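Local coordinates for protein alginate lyase (Bacteroides ovatus, PDB 3NNB) that probably depolymerises alginate by beta-elimination, as a largely helical polysaccharide lyase, at residues A107-G112 with N372-L377; D241-T246 with S293-D298; K253-Q258 with R308-A313; L230-L235 with C289-T294. All coordinates share one frame; numbering follows the deposited sequence. Where two conformers were deposited one is given.

Interaction 1 (A107-G112 with N372-L377); sequences AVTTLG and NKRIHL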
# COMPACT_ATOMS: atom_id res chain seq x y z
N ALA A 107 6.62 -4.73 -9.84
CA ALA A 107 7.80 -5.39 -10.43
C ALA A 107 9.03 -5.28 -9.53
O ALA A 107 9.76 -6.25 -9.33
CB ALA A 107 8.11 -4.81 -11.85
N VAL A 108 9.26 -4.11 -8.96
CA VAL A 108 10.41 -3.91 -8.11
C VAL A 108 10.27 -4.75 -6.85
O VAL A 108 11.24 -5.34 -6.38
CB VAL A 108 10.59 -2.42 -7.77
CG1 VAL A 108 11.56 -2.24 -6.62
CG2 VAL A 108 11.07 -1.64 -9.08
N THR A 109 9.04 -4.80 -6.32
CA THR A 109 8.74 -5.62 -5.13
C THR A 109 8.96 -7.11 -5.43
O THR A 109 9.66 -7.82 -4.67
CB THR A 109 7.35 -5.29 -4.56
OG1 THR A 109 7.38 -3.95 -4.05
CG2 THR A 109 6.96 -6.25 -3.44
N THR A 110 8.40 -7.61 -6.53
CA THR A 110 8.60 -8.98 -6.97
C THR A 110 10.09 -9.31 -7.12
O THR A 110 10.58 -10.37 -6.64
CB THR A 110 7.87 -9.21 -8.32
OG1 THR A 110 6.46 -9.04 -8.14
CG2 THR A 110 8.16 -10.59 -8.91
N LEU A 111 10.81 -8.44 -7.83
CA LEU A 111 12.22 -8.66 -8.12
C LEU A 111 13.09 -8.62 -6.88
O LEU A 111 14.01 -9.41 -6.75
CB LEU A 111 12.73 -7.69 -9.20
CG LEU A 111 12.08 -7.99 -10.58
CD1 LEU A 111 12.17 -6.72 -11.49
CD2 LEU A 111 12.68 -9.28 -11.28
N GLY A 112 12.83 -7.68 -5.97
CA GLY A 112 13.60 -7.58 -4.77
C GLY A 112 13.39 -8.82 -3.89
O GLY A 112 14.34 -9.38 -3.35
N ASN A 372 0.86 -21.99 -3.03
CA ASN A 372 1.89 -21.27 -3.79
C ASN A 372 1.72 -19.72 -3.80
O ASN A 372 2.54 -19.02 -4.38
CB ASN A 372 1.95 -21.78 -5.24
CG ASN A 372 0.70 -21.36 -6.02
OD1 ASN A 372 -0.40 -21.57 -5.52
ND2 ASN A 372 0.86 -20.71 -7.16
N LYS A 373 0.69 -19.18 -3.16
CA LYS A 373 0.49 -17.73 -3.15
C LYS A 373 1.54 -17.07 -2.29
O LYS A 373 1.95 -17.57 -1.25
CB LYS A 373 -0.90 -17.37 -2.59
CG LYS A 373 -2.08 -17.83 -3.46
CD LYS A 373 -2.00 -17.37 -4.91
CE LYS A 373 -3.27 -17.72 -5.71
NZ LYS A 373 -3.19 -17.31 -7.14
N ARG A 374 2.03 -15.95 -2.79
CA ARG A 374 3.11 -15.20 -2.15
C ARG A 374 2.86 -14.83 -0.71
O ARG A 374 3.79 -14.73 0.06
CB ARG A 374 3.39 -13.93 -2.96
CG ARG A 374 4.69 -13.29 -2.61
CD ARG A 374 4.84 -11.94 -3.30
NE ARG A 374 4.89 -12.10 -4.74
CZ ARG A 374 5.10 -11.10 -5.61
NH1 ARG A 374 5.29 -9.86 -5.15
NH2 ARG A 374 5.15 -11.36 -6.89
N ILE A 375 1.60 -14.61 -0.34
CA ILE A 375 1.28 -14.14 0.99
C ILE A 375 1.74 -15.15 2.07
O ILE A 375 2.06 -14.76 3.17
CB ILE A 375 -0.23 -13.78 1.09
CG1 ILE A 375 -0.49 -12.96 2.33
CG2 ILE A 375 -1.08 -15.05 1.00
CD1 ILE A 375 -1.78 -12.13 2.22
N HIS A 376 1.85 -16.43 1.71
CA HIS A 376 2.36 -17.42 2.65
C HIS A 376 3.81 -17.16 3.08
O HIS A 376 4.25 -17.54 4.18
CB HIS A 376 2.25 -18.83 2.07
CG HIS A 376 0.86 -19.34 1.92
ND1 HIS A 376 0.08 -19.74 2.99
CD2 HIS A 376 0.11 -19.55 0.81
CE1 HIS A 376 -1.08 -20.20 2.54
NE2 HIS A 376 -1.09 -20.08 1.22
N LEU A 377 4.56 -16.51 2.21
CA LEU A 377 5.93 -16.17 2.49
C LEU A 377 6.07 -14.88 3.34
O LEU A 377 6.95 -14.78 4.17
CB LEU A 377 6.68 -15.95 1.16
CG LEU A 377 6.79 -17.08 0.14
CD1 LEU A 377 7.48 -16.63 -1.15
CD2 LEU A 377 7.52 -18.34 0.75
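R374 starts out stretched, with CG anti to the backbone N (chi1 -165°), and bends at chi3 (-65°) to deliver its guanidinium to T110. On helix 98-118 the side chain of T110 has OG1 beside its own backbone N and CG2 turned the other way, which leaves the hydroxyl on the side that the arginine reaches. The two side chains cross at about a right angle. R374 NH2 donates to T110 OG1 over 2.9 Å, with an N-H...O angle of 148° and the oxygen tilted slightly from the guanidinium plane, while a weak second bond runs from R374 NH1 to the same T110 OG1 at 3.3 Å. The oxygen thus sits at the edge of the group, between its two terminal nitrogens. T109 adds a loose contact, its CG2 lying 4.3 Å from R374 NH1. The hydroxyl of T110 also bonds to K106 O one helical turn back, and R374 NH2 forms a salt bridge with D36 of helix 27-41. A leucine in place of R374 is likely to deprive D36 of this counter-charge and T110 OG1 of both guanidinium donors. The buried contact is therefore polar: a single arginine ties the C-terminal region to helices 98-118 and 27-41, and the aspartate probably helps to offset the cost of placing its charge there.

Interaction 2 (D241-T246 with S293-D298); sequences DLAMKT and STLGQD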
# COMPACT_ATOMS: atom_id res chain seq x y z
N ASP A 241 13.03 10.89 13.88
CA ASP A 241 12.25 11.75 14.75
C ASP A 241 10.88 12.03 14.18
O ASP A 241 9.90 12.00 14.92
CB ASP A 241 12.96 13.07 15.08
CG ASP A 241 14.17 12.89 16.01
OD1 ASP A 241 14.40 11.80 16.60
OD2 ASP A 241 14.92 13.87 16.14
N LEU A 242 10.79 12.31 12.87
CA LEU A 242 9.50 12.55 12.24
C LEU A 242 8.64 11.28 12.30
O LEU A 242 7.43 11.37 12.52
CB LEU A 242 9.65 12.96 10.77
CG LEU A 242 8.38 13.22 9.94
CD1 LEU A 242 7.39 14.24 10.55
CD2 LEU A 242 8.78 13.72 8.50
N ALA A 243 9.25 10.12 12.08
CA ALA A 243 8.54 8.84 12.18
C ALA A 243 8.00 8.64 13.59
O ALA A 243 6.82 8.32 13.77
CB ALA A 243 9.44 7.67 11.79
N MSE A 244 8.85 8.88 14.60
CA MSE A 244 8.43 8.74 16.01
C MSE A 244 7.24 9.66 16.35
O MSE A 244 6.27 9.21 17.00
CB MSE A 244 9.64 9.00 16.94
CG MSE A 244 9.46 8.53 18.36
SE MSE A 244 9.46 6.59 18.50
CE MSE A 244 11.31 6.21 18.01
N LYS A 245 7.31 10.91 15.93
CA LYS A 245 6.25 11.86 16.19
C LYS A 245 4.92 11.39 15.58
O LYS A 245 3.89 11.45 16.21
CB LYS A 245 6.60 13.24 15.64
CG LYS A 245 5.44 14.21 15.61
CD LYS A 245 5.83 15.51 14.92
CE LYS A 245 4.87 16.63 15.27
NZ LYS A 245 3.50 16.41 14.70
N THR A 246 4.98 10.96 14.32
CA THR A 246 3.80 10.55 13.57
C THR A 246 3.18 9.31 14.24
O THR A 246 1.97 9.19 14.39
CB THR A 246 4.15 10.31 12.09
OG1 THR A 246 4.81 11.47 11.59
CG2 THR A 246 2.88 10.03 11.24
N SER A 293 6.33 -1.33 15.63
CA SER A 293 6.95 -2.38 16.47
C SER A 293 8.46 -2.35 16.31
O SER A 293 9.23 -2.71 17.22
CB SER A 293 6.43 -3.78 16.09
OG SER A 293 6.92 -4.19 14.83
N THR A 294 8.92 -1.97 15.13
CA THR A 294 10.38 -1.93 14.89
C THR A 294 11.06 -0.82 15.71
O THR A 294 12.29 -0.86 15.90
CB THR A 294 10.73 -1.80 13.40
OG1 THR A 294 10.48 -0.48 12.90
CG2 THR A 294 10.04 -2.88 12.55
N LEU A 295 10.30 0.17 16.15
CA LEU A 295 10.77 1.24 16.97
C LEU A 295 10.30 1.04 18.44
O LEU A 295 10.42 1.96 19.21
CB LEU A 295 10.26 2.58 16.44
CG LEU A 295 10.63 2.99 15.02
CD1 LEU A 295 10.06 4.37 14.72
CD2 LEU A 295 12.12 2.96 14.84
N GLY A 296 9.75 -0.11 18.77
CA GLY A 296 9.28 -0.39 20.12
C GLY A 296 8.06 0.37 20.59
O GLY A 296 7.82 0.51 21.78
N GLN A 297 7.27 0.85 19.63
CA GLN A 297 6.05 1.58 19.88
C GLN A 297 4.82 0.67 19.70
O GLN A 297 4.63 0.04 18.65
CB GLN A 297 5.94 2.81 18.98
CG GLN A 297 7.18 3.71 19.00
CD GLN A 297 7.46 4.24 20.38
OE1 GLN A 297 6.60 4.90 20.96
NE2 GLN A 297 8.63 3.91 20.95
N ASP A 298 4.02 0.55 20.74
CA ASP A 298 2.90 -0.40 20.73
C ASP A 298 1.64 0.33 20.25
O ASP A 298 0.83 0.77 21.04
CB ASP A 298 2.68 -0.96 22.13
CG ASP A 298 1.66 -2.10 22.13
OD1 ASP A 298 0.97 -2.32 21.09
OD2 ASP A 298 1.53 -2.75 23.18
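L295 and Q297, on either side of the C' glycine G296 in the Schellman motif that ends helix 274-293, both meet selenomethionine M244 of helix 240-258. In that motif Q297 N bonds to A292 O, and G296 N to S293 O at 3.1 Å. M244 was deposited in two conformers; in the one described it folds at chi2 and chi3, which brings SE against the amide of Q297 and CE against L295. M244 SE lies 3.6 Å from Q297 CD, the two side chains crossing at about a right angle, and M244 CE is 4.0 Å from L295 CD1. A243 CB makes a looser contact with L295 CD1. The Q297 amide is held in turn by its own loop: NE2 donates to L295 O at 3.2 Å, almost straight (169°), though from above the carbonyl plane. An alanine at Q297 would probably open a gap beside SE and deprive L295 O of this donor. L295 also touches Q240 and I247 of helix 240-258, so the loop lies along the first turns of that helix. A243 also packs on T231 and L235 of helix 221-236, while L242 reaches V203 and Q207 of helix 189-208.

Interaction 3 (K253-Q258 with R308-A313); sequences KRLFAQ and RSITAA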
# COMPACT_ATOMS: atom_id res chain seq x y z
N LYS A 253 -5.06 10.70 16.65
CA LYS A 253 -5.39 11.37 15.40
C LYS A 253 -6.19 10.49 14.45
O LYS A 253 -7.10 10.99 13.74
CB LYS A 253 -4.12 11.84 14.71
CG LYS A 253 -4.36 12.78 13.54
CD LYS A 253 -3.01 13.24 12.90
CE LYS A 253 -2.14 14.04 13.84
NZ LYS A 253 -2.87 15.26 14.35
N ARG A 254 -5.88 9.19 14.46
CA ARG A 254 -6.42 8.26 13.45
C ARG A 254 -7.29 7.15 14.07
O ARG A 254 -8.46 7.03 13.76
CB ARG A 254 -5.31 7.64 12.60
CG ARG A 254 -4.37 8.64 11.97
CD ARG A 254 -5.08 9.67 11.06
NE ARG A 254 -4.09 10.62 10.55
CZ ARG A 254 -4.37 11.64 9.76
NH1 ARG A 254 -5.62 11.93 9.44
NH2 ARG A 254 -3.39 12.39 9.30
N LEU A 255 -6.73 6.36 14.98
CA LEU A 255 -7.47 5.22 15.49
C LEU A 255 -8.72 5.63 16.26
O LEU A 255 -9.79 5.08 16.07
CB LEU A 255 -6.61 4.32 16.41
CG LEU A 255 -5.39 3.69 15.73
CD1 LEU A 255 -4.60 2.89 16.74
CD2 LEU A 255 -5.74 2.84 14.46
N PHE A 256 -8.57 6.58 17.18
CA PHE A 256 -9.70 6.90 18.06
C PHE A 256 -10.71 7.80 17.34
O PHE A 256 -11.87 7.94 17.80
CB PHE A 256 -9.24 7.53 19.38
CG PHE A 256 -8.20 6.72 20.15
CD1 PHE A 256 -8.05 5.35 19.98
CD2 PHE A 256 -7.36 7.36 21.07
CE1 PHE A 256 -7.07 4.63 20.69
CE2 PHE A 256 -6.40 6.63 21.78
CZ PHE A 256 -6.27 5.29 21.59
N ALA A 257 -10.28 8.43 16.26
CA ALA A 257 -11.15 9.26 15.46
C ALA A 257 -12.04 8.37 14.56
O ALA A 257 -13.22 8.67 14.38
CB ALA A 257 -10.33 10.22 14.61
N GLN A 258 -11.45 7.34 13.97
CA GLN A 258 -12.05 6.53 12.88
C GLN A 258 -12.72 5.22 13.32
O GLN A 258 -13.49 4.65 12.53
CB GLN A 258 -11.01 6.23 11.80
CG GLN A 258 -10.41 7.47 11.18
CD GLN A 258 -9.61 7.24 9.94
OE1 GLN A 258 -9.78 6.22 9.21
NE2 GLN A 258 -8.71 8.20 9.65
N ARG A 308 -12.12 2.31 22.07
CA ARG A 308 -11.77 2.29 20.64
C ARG A 308 -10.37 1.72 20.50
O ARG A 308 -9.43 2.14 21.21
CB ARG A 308 -11.82 3.69 20.09
CG ARG A 308 -13.16 4.40 20.33
CD ARG A 308 -13.05 5.86 20.09
NE ARG A 308 -14.24 6.61 20.51
CZ ARG A 308 -15.14 7.13 19.69
NH1 ARG A 308 -15.05 7.01 18.35
NH2 ARG A 308 -16.17 7.77 20.20
N SER A 309 -10.22 0.77 19.58
CA SER A 309 -8.94 0.13 19.37
C SER A 309 -8.94 -0.69 18.09
O SER A 309 -10.01 -1.00 17.54
CB SER A 309 -8.65 -0.82 20.56
OG SER A 309 -9.50 -1.96 20.54
N ILE A 310 -7.76 -1.10 17.64
CA ILE A 310 -7.68 -2.06 16.53
C ILE A 310 -8.37 -3.38 16.87
O ILE A 310 -9.06 -3.98 16.03
CB ILE A 310 -6.21 -2.27 16.12
CG1 ILE A 310 -5.64 -0.97 15.52
CG2 ILE A 310 -6.10 -3.47 15.14
CD1 ILE A 310 -4.10 -1.00 15.29
N THR A 311 -8.26 -3.83 18.13
CA THR A 311 -8.97 -5.03 18.54
C THR A 311 -10.49 -4.86 18.35
O THR A 311 -11.15 -5.76 17.85
CB THR A 311 -8.67 -5.39 20.01
OG1 THR A 311 -7.26 -5.69 20.14
CG2 THR A 311 -9.51 -6.61 20.46
N ALA A 312 -11.03 -3.71 18.70
CA ALA A 312 -12.47 -3.49 18.54
C ALA A 312 -12.84 -3.55 17.07
O ALA A 312 -13.82 -4.18 16.69
CB ALA A 312 -12.89 -2.19 19.14
N ALA A 313 -11.99 -2.96 16.25
CA ALA A 313 -12.26 -2.93 14.81
C ALA A 313 -12.25 -4.36 14.22
O ALA A 313 -13.04 -4.69 13.33
CB ALA A 313 -11.26 -1.99 14.09
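The F256 ring and the R308 guanidinium, whose planes are 59° apart, each take an oblique approach from a backbone oxygen of the other residue. R308 O lies 3.5 Å from F256 CE1, and F256 O comes to 3.4 Å from R308 NH1. The arginine chain, extended from CG to NE, runs past the backbone of F256, with CD 3.3 Å from F256 O and CB 4.1 Å from ring atom CD1. Its charged end has stronger partners just outside the segments: NE forms a salt bridge with D306, and NH1 a hydrogen bond with I259 O. Beyond this pair the contact turns apolar. L255 CD2 meets I310 CG1 at 4.0 Å, the two side chains meeting at a slant, and both touch M285 of helix 274-293. Between R308 and I310, S309 is the N-cap of helix 310-317, its OG accepting from A312 N at 3.0 Å. The contact therefore joins the last turns of helix 240-258 to the start of helix 310-317 through two kinds of chemistry: an apolar pair on the inner side, and an arginine next to the C-terminal end of helix 240-258, where its positive charge is likely to be favoured by the helix dipole.

Interaction 4 (L230-L235 with C289-T294); sequences LTAYAL and CSIAST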
# COMPACT_ATOMS: atom_id res chain seq x y z
N LEU A 230 3.89 8.65 5.47
CA LEU A 230 4.85 9.63 6.00
C LEU A 230 5.88 8.93 6.91
O LEU A 230 7.10 9.18 6.84
CB LEU A 230 4.13 10.76 6.73
CG LEU A 230 5.04 11.92 7.18
CD1 LEU A 230 5.49 12.74 5.96
CD2 LEU A 230 4.27 12.80 8.20
N THR A 231 5.38 8.02 7.74
CA THR A 231 6.23 7.31 8.72
C THR A 231 7.25 6.44 7.99
O THR A 231 8.45 6.50 8.28
CB THR A 231 5.39 6.51 9.67
OG1 THR A 231 4.51 7.39 10.38
CG2 THR A 231 6.28 5.78 10.72
N ALA A 232 6.78 5.64 7.03
CA ALA A 232 7.67 4.76 6.29
C ALA A 232 8.73 5.56 5.51
O ALA A 232 9.91 5.17 5.47
CB ALA A 232 6.86 3.91 5.31
N TYR A 233 8.32 6.66 4.85
CA TYR A 233 9.26 7.42 4.00
C TYR A 233 10.24 8.18 4.90
O TYR A 233 11.42 8.28 4.57
CB TYR A 233 8.55 8.35 3.03
CG TYR A 233 7.51 7.62 2.19
CD1 TYR A 233 7.58 6.28 1.99
CD2 TYR A 233 6.42 8.31 1.64
CE1 TYR A 233 6.57 5.60 1.26
CE2 TYR A 233 5.48 7.67 0.90
CZ TYR A 233 5.52 6.31 0.73
OH TYR A 233 4.50 5.65 0.06
N ALA A 234 9.76 8.64 6.05
CA ALA A 234 10.65 9.28 7.03
C ALA A 234 11.74 8.30 7.47
O ALA A 234 12.92 8.66 7.51
CB ALA A 234 9.82 9.80 8.27
N LEU A 235 11.36 7.05 7.77
CA LEU A 235 12.35 6.07 8.24
C LEU A 235 13.33 5.76 7.13
O LEU A 235 14.54 5.69 7.39
CB LEU A 235 11.69 4.76 8.72
CG LEU A 235 10.98 4.91 10.06
CD1 LEU A 235 10.10 3.69 10.35
CD2 LEU A 235 12.05 5.05 11.18
N CYS A 289 1.16 -0.77 12.72
CA CYS A 289 1.58 -1.57 13.89
C CYS A 289 2.94 -2.22 13.62
O CYS A 289 3.80 -2.26 14.51
CB CYS A 289 0.56 -2.68 14.18
SG CYS A 289 -1.03 -2.07 14.81
N SER A 290 3.12 -2.74 12.39
CA SER A 290 4.37 -3.39 12.01
C SER A 290 5.54 -2.40 12.03
O SER A 290 6.56 -2.64 12.69
CB SER A 290 4.24 -4.05 10.63
OG SER A 290 3.22 -5.05 10.67
N ILE A 291 5.37 -1.25 11.37
CA ILE A 291 6.40 -0.21 11.39
C ILE A 291 6.73 0.21 12.82
O ILE A 291 7.91 0.24 13.22
CB ILE A 291 5.99 1.02 10.61
CG1 ILE A 291 5.80 0.64 9.15
CG2 ILE A 291 7.05 2.14 10.72
CD1 ILE A 291 5.07 1.74 8.33
N ALA A 292 5.69 0.50 13.60
CA ALA A 292 5.84 0.96 14.98
C ALA A 292 6.58 -0.06 15.84
O ALA A 292 7.38 0.32 16.72
CB ALA A 292 4.46 1.29 15.54
N SER A 293 6.33 -1.33 15.63
CA SER A 293 6.95 -2.38 16.47
C SER A 293 8.46 -2.35 16.31
O SER A 293 9.23 -2.71 17.22
CB SER A 293 6.43 -3.78 16.09
OG SER A 293 6.92 -4.19 14.83
N THR A 294 8.92 -1.97 15.13
CA THR A 294 10.38 -1.93 14.89
C THR A 294 11.06 -0.82 15.71
O THR A 294 12.29 -0.86 15.90
CB THR A 294 10.73 -1.80 13.40
OG1 THR A 294 10.48 -0.48 12.90
CG2 THR A 294 10.04 -2.88 12.55
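Helix segments 230-235 and 289-293 run in roughly the same direction, their axes 10.7 Å apart and inclined at 35°, with the CA atoms of A232 and I291 7.2 Å apart. I291 carries the contact for helix 274-293. With chi1 at -63° its CG2 is anti to the backbone N, and its two branches meet different residues of the facing helix. CG2 is 3.7 Å from T231 CG2 and 3.4 Å from L235 CD1, the latter tighter than usual van der Waals contact, so the methyl fits closely between residues one turn apart. The other branch ends at CD1, 4.1 Å from A232 CB. T231 offers only its methyl here, while its hydroxyl is bonded to D227 O within its own helix. No hydrogen bond links the two segments. On the second helix the polar side chains fold back near its C-terminal end: S293 OG donates to S290 O, and T294 OG1 donates to I291 O in the carbonyl plane, while R7 also bonds to T294 OG1. Around the contact, T231 and L235 also pack on helix 240-258, the helix that follows 221-236 in the chain, and A232 on helix 171-180. An aliphatic seam between like-directed helices, with an intervening helix packed against the first, is consistent with the helical hairpin repeats of (alpha/alpha)n toroids, the fold expected of this alginate lyase family.

In the fold
Interactions 2, 3 and 4 form a connected region, whereas interaction 1 stands apart, its centre about 21, 26 and 30 Å from those of interactions 4, 2 and 3. Along the chain their first segments come in the order 107-112, 230-235, 241-246 and 253-258, and interaction 1 closes a loop that encloses the other three. Interactions 2 and 4 have centres about 6 Å apart and share S293 and T294. Interactions 2 and 3 use opposite ends of helix 240-258, about 18 Å between centres, and interaction 3 touches 4 where I310 meets C289. Helices 221-236, 240-258, 274-293 and 310-317 are thus knitted together, while interaction 1 ties the C-terminal region back to helix 98-118.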